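Local coordinates for probable mannosyltransferase KTR4 (Saccharomyces cerevisiae, PDB 5A07), which is a probable mannosyltransferase with a GT-A-type fold that holds guanosine-5'-diphosphate and a manganese(II) ion in one pocket, at residues M208-F211 against Y212-F216. Numbering follows the deposited sequence.
Sequences MCRF and YSKEF. With GDP (guanosine-5'-diphosphate), chain F.
Phe211 and Phe216 meet at the C-terminal part of helix 203-214 of this GT-A-type fold, beside the nucleotide pocket, and the carbonyls of residues 208-211 find their donors among residues 212-216. Met208 O takes a nearly straight bond from Tyr212 N (2.8 Å, 170° at the hydrogen). Cys209 O is gripped twice by one residue: Ser213 N and Ser213 OG approach it from opposite faces of the carbonyl plane. The hydroxyl bond, OG to Cys209 O, is 2.7 Å long, and chi1 of -63° makes it possible by setting OG anti to the serine carbonyl carbon, turned back over the preceding turn. Arg210 O receives Lys214 N at 2.9 Å, with a weak second bond from Ser213 N. Phe211 O is shared by Glu215 N and Phe216 N, again from opposite faces and each at 3.0 Å; the second of these bonds spans five residues. Farther along, Tyr212 O is bonded to Arg358 NH1 and Ser213 O to Tyr334 OH.

With CG anti to the backbone N (chi1 174°), the Phe211 ring is set beside its own carbonyl carbon, where one face receives Phe216 N, over its centre, and Phe216 CA. CE2 of Phe211 presses on Phe216 CB at 3.3 Å, while the two side chains run roughly at right angles. Trp174 also touches the Phe211 ring. Arg210 passes close to Lys214 CE, but its guanidinium is engaged by a salt bridge from NE to Glu342, which probably offsets the nearby lysine charge, and by weak bonds from NH1 to Asn175 O and Tyr348 OH.

On the ligand side, Met208 SD lies at the edge of the Tyr212 ring, a Met-aromatic contact, 4.0 Å from CD2. The same methionine side chain lines the pocket, its CG 3.4 Å from the ribose O4' of GDP.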
loop_
_atom_site.group_PDB
_atom_site.type_symbol
_atom_site.label_atom_id
_atom_site.label_comp_id
_atom_site.label_asym_id
_atom_site.label_seq_id
_atom_site.Cartn_x
_atom_site.Cartn_y
_atom_site.Cartn_z
ATOM N N MET B 208 4.625 6.470 13.344
ATOM C CA MET B 208 4.740 6.412 11.881
ATOM C C MET B 208 3.490 5.811 11.222
ATOM O O MET B 208 2.953 6.350 10.264
ATOM C CB MET B 208 5.957 5.639 11.520
ATOM C CG MET B 208 6.182 5.500 9.993
ATOM S SD MET B 208 5.280 4.099 9.247
ATOM C CE MET B 208 5.937 2.621 10.007
ATOM N N CYS B 209 3.030 4.724 11.776
ATOM C CA CYS B 209 1.852 4.039 11.224
ATOM C C CYS B 209 0.631 4.922 11.226
ATOM O O CYS B 209 -0.168 5.034 10.264
ATOM C CB CYS B 209 1.586 2.773 12.010
ATOM S SG CYS B 209 2.732 1.426 11.786
ATOM N N ARG B 210 0.454 5.612 12.348
ATOM C CA ARG B 210 -0.626 6.554 12.435
ATOM C C ARG B 210 -0.470 7.745 11.468
ATOM O O ARG B 210 -1.458 8.158 10.785
ATOM C CB ARG B 210 -0.698 7.031 13.891
ATOM C CG ARG B 210 -1.654 8.210 14.109
ATOM C CD ARG B 210 -1.833 8.318 15.652
ATOM N NE ARG B 210 -2.509 9.528 16.036
ATOM C CZ ARG B 210 -1.916 10.640 16.484
ATOM N NH1 ARG B 210 -0.612 10.707 16.582
ATOM N NH2 ARG B 210 -2.659 11.661 16.907
ATOM N N PHE B 211 0.751 8.315 11.388
ATOM C CA PHE B 211 1.009 9.449 10.502
ATOM C C PHE B 211 0.744 9.013 9.018
ATOM O O PHE B 211 0.108 9.752 8.270
ATOM C CB PHE B 211 2.473 9.882 10.627
ATOM C CG PHE B 211 2.886 10.939 9.659
ATOM C CD1 PHE B 211 2.608 12.276 9.894
ATOM C CD2 PHE B 211 3.596 10.621 8.520
ATOM C CE1 PHE B 211 2.926 13.269 8.983
ATOM C CE2 PHE B 211 3.940 11.622 7.577
ATOM C CZ PHE B 211 3.600 12.960 7.811
ATOM N N TYR B 212 1.261 7.850 8.648
ATOM C CA TYR B 212 1.048 7.386 7.210
ATOM C C TYR B 212 -0.413 7.001 6.937
ATOM O O TYR B 212 -0.876 7.035 5.779
ATOM C CB TYR B 212 2.039 6.277 6.831
ATOM C CG TYR B 212 3.135 6.741 5.881
ATOM C CD1 TYR B 212 2.831 7.556 4.788
ATOM C CD2 TYR B 212 4.497 6.359 6.059
ATOM C CE1 TYR B 212 3.817 7.973 3.907
ATOM C CE2 TYR B 212 5.462 6.742 5.147
ATOM C CZ TYR B 212 5.133 7.546 4.077
ATOM O OH TYR B 212 6.108 7.951 3.139
ATOM N N SER B 213 -1.178 6.707 7.995
ATOM C CA SER B 213 -2.591 6.373 7.846
ATOM C C SER B 213 -3.380 7.630 7.636
ATOM O O SER B 213 -4.183 7.733 6.685
ATOM C CB SER B 213 -3.170 5.608 9.065
ATOM O OG SER B 213 -2.555 4.334 9.280
ATOM N N LYS B 214 -3.175 8.630 8.503
ATOM C CA LYS B 214 -4.183 9.731 8.584
ATOM C C LYS B 214 -3.724 11.167 8.546
ATOM O O LYS B 214 -4.549 12.083 8.470
ATOM C CB LYS B 214 -5.071 9.524 9.838
ATOM C CG LYS B 214 -4.426 9.950 11.162
ATOM C CD LYS B 214 -5.401 9.632 12.307
ATOM C CE LYS B 214 -5.242 10.496 13.544
ATOM N NZ LYS B 214 -5.285 11.933 13.188
ATOM N N GLU B 215 -2.414 11.388 8.544
ATOM C CA GLU B 215 -1.898 12.758 8.664
ATOM C C GLU B 215 -1.017 13.229 7.506
ATOM O O GLU B 215 -1.006 14.438 7.227
ATOM C CB GLU B 215 -1.164 12.877 9.972
ATOM C CG GLU B 215 -0.575 14.260 10.280
ATOM C CD GLU B 215 -1.593 15.400 10.253
ATOM O OE1 GLU B 215 -2.777 15.122 10.479
ATOM O OE2 GLU B 215 -1.205 16.555 9.969
ATOM N N PHE B 216 -0.285 12.308 6.827
ATOM C CA PHE B 216 0.767 12.768 5.877
ATOM C C PHE B 216 0.205 13.684 4.828
ATOM O O PHE B 216 0.801 14.713 4.492
ATOM C CB PHE B 216 1.517 11.610 5.265
ATOM C CG PHE B 216 0.809 10.973 4.105
ATOM C CD1 PHE B 216 -0.052 9.965 4.308
ATOM C CD2 PHE B 216 1.025 11.411 2.813
ATOM C CE1 PHE B 216 -0.683 9.343 3.267
ATOM C CE2 PHE B 216 0.401 10.792 1.711
ATOM C CZ PHE B 216 -0.426 9.712 1.949
HETATM P PB GDP F . 8.806 -1.216 7.686
HETATM O O1B GDP F . 9.767 -2.174 8.282
HETATM O O2B GDP F . 7.446 -1.270 8.083
HETATM O O3B GDP F . 9.040 -1.026 6.235
HETATM O O3A GDP F . 9.219 0.134 8.487
HETATM P PA GDP F . 10.256 1.288 8.160
HETATM O O1A GDP F . 11.212 1.540 9.243
HETATM O O2A GDP F . 10.864 1.258 6.818
HETATM O "O5'" GDP F . 9.287 2.533 8.209
HETATM C "C5'" GDP F . 8.374 3.001 7.208
HETATM C "C4'" GDP F . 8.762 4.349 6.624
HETATM O "O4'" GDP F . 8.682 5.313 7.680
HETATM C "C3'" GDP F . 10.170 4.417 6.055
HETATM O "O3'" GDP F . 10.186 5.389 4.980
HETATM C "C2'" GDP F . 10.995 4.889 7.263
HETATM O "O2'" GDP F . 12.148 5.620 6.870
HETATM C "C1'" GDP F . 10.016 5.806 7.909
HETATM N N9 GDP F . 10.145 5.890 9.383
HETATM C C8 GDP F . 9.974 4.917 10.314
HETATM N N7 GDP F . 10.130 5.465 11.586
HETATM C C5 GDP F . 10.379 6.800 11.416
HETATM C C6 GDP F . 10.619 7.928 12.335
HETATM O O6 GDP F . 10.589 7.616 13.569
HETATM N N1 GDP F . 10.855 9.133 11.798
HETATM C C2 GDP F . 10.905 9.342 10.429
HETATM N N2 GDP F . 11.153 10.562 9.964
HETATM N N3 GDP F . 10.694 8.327 9.535
HETATM C C4 GDP F . 10.379 7.096 9.980
#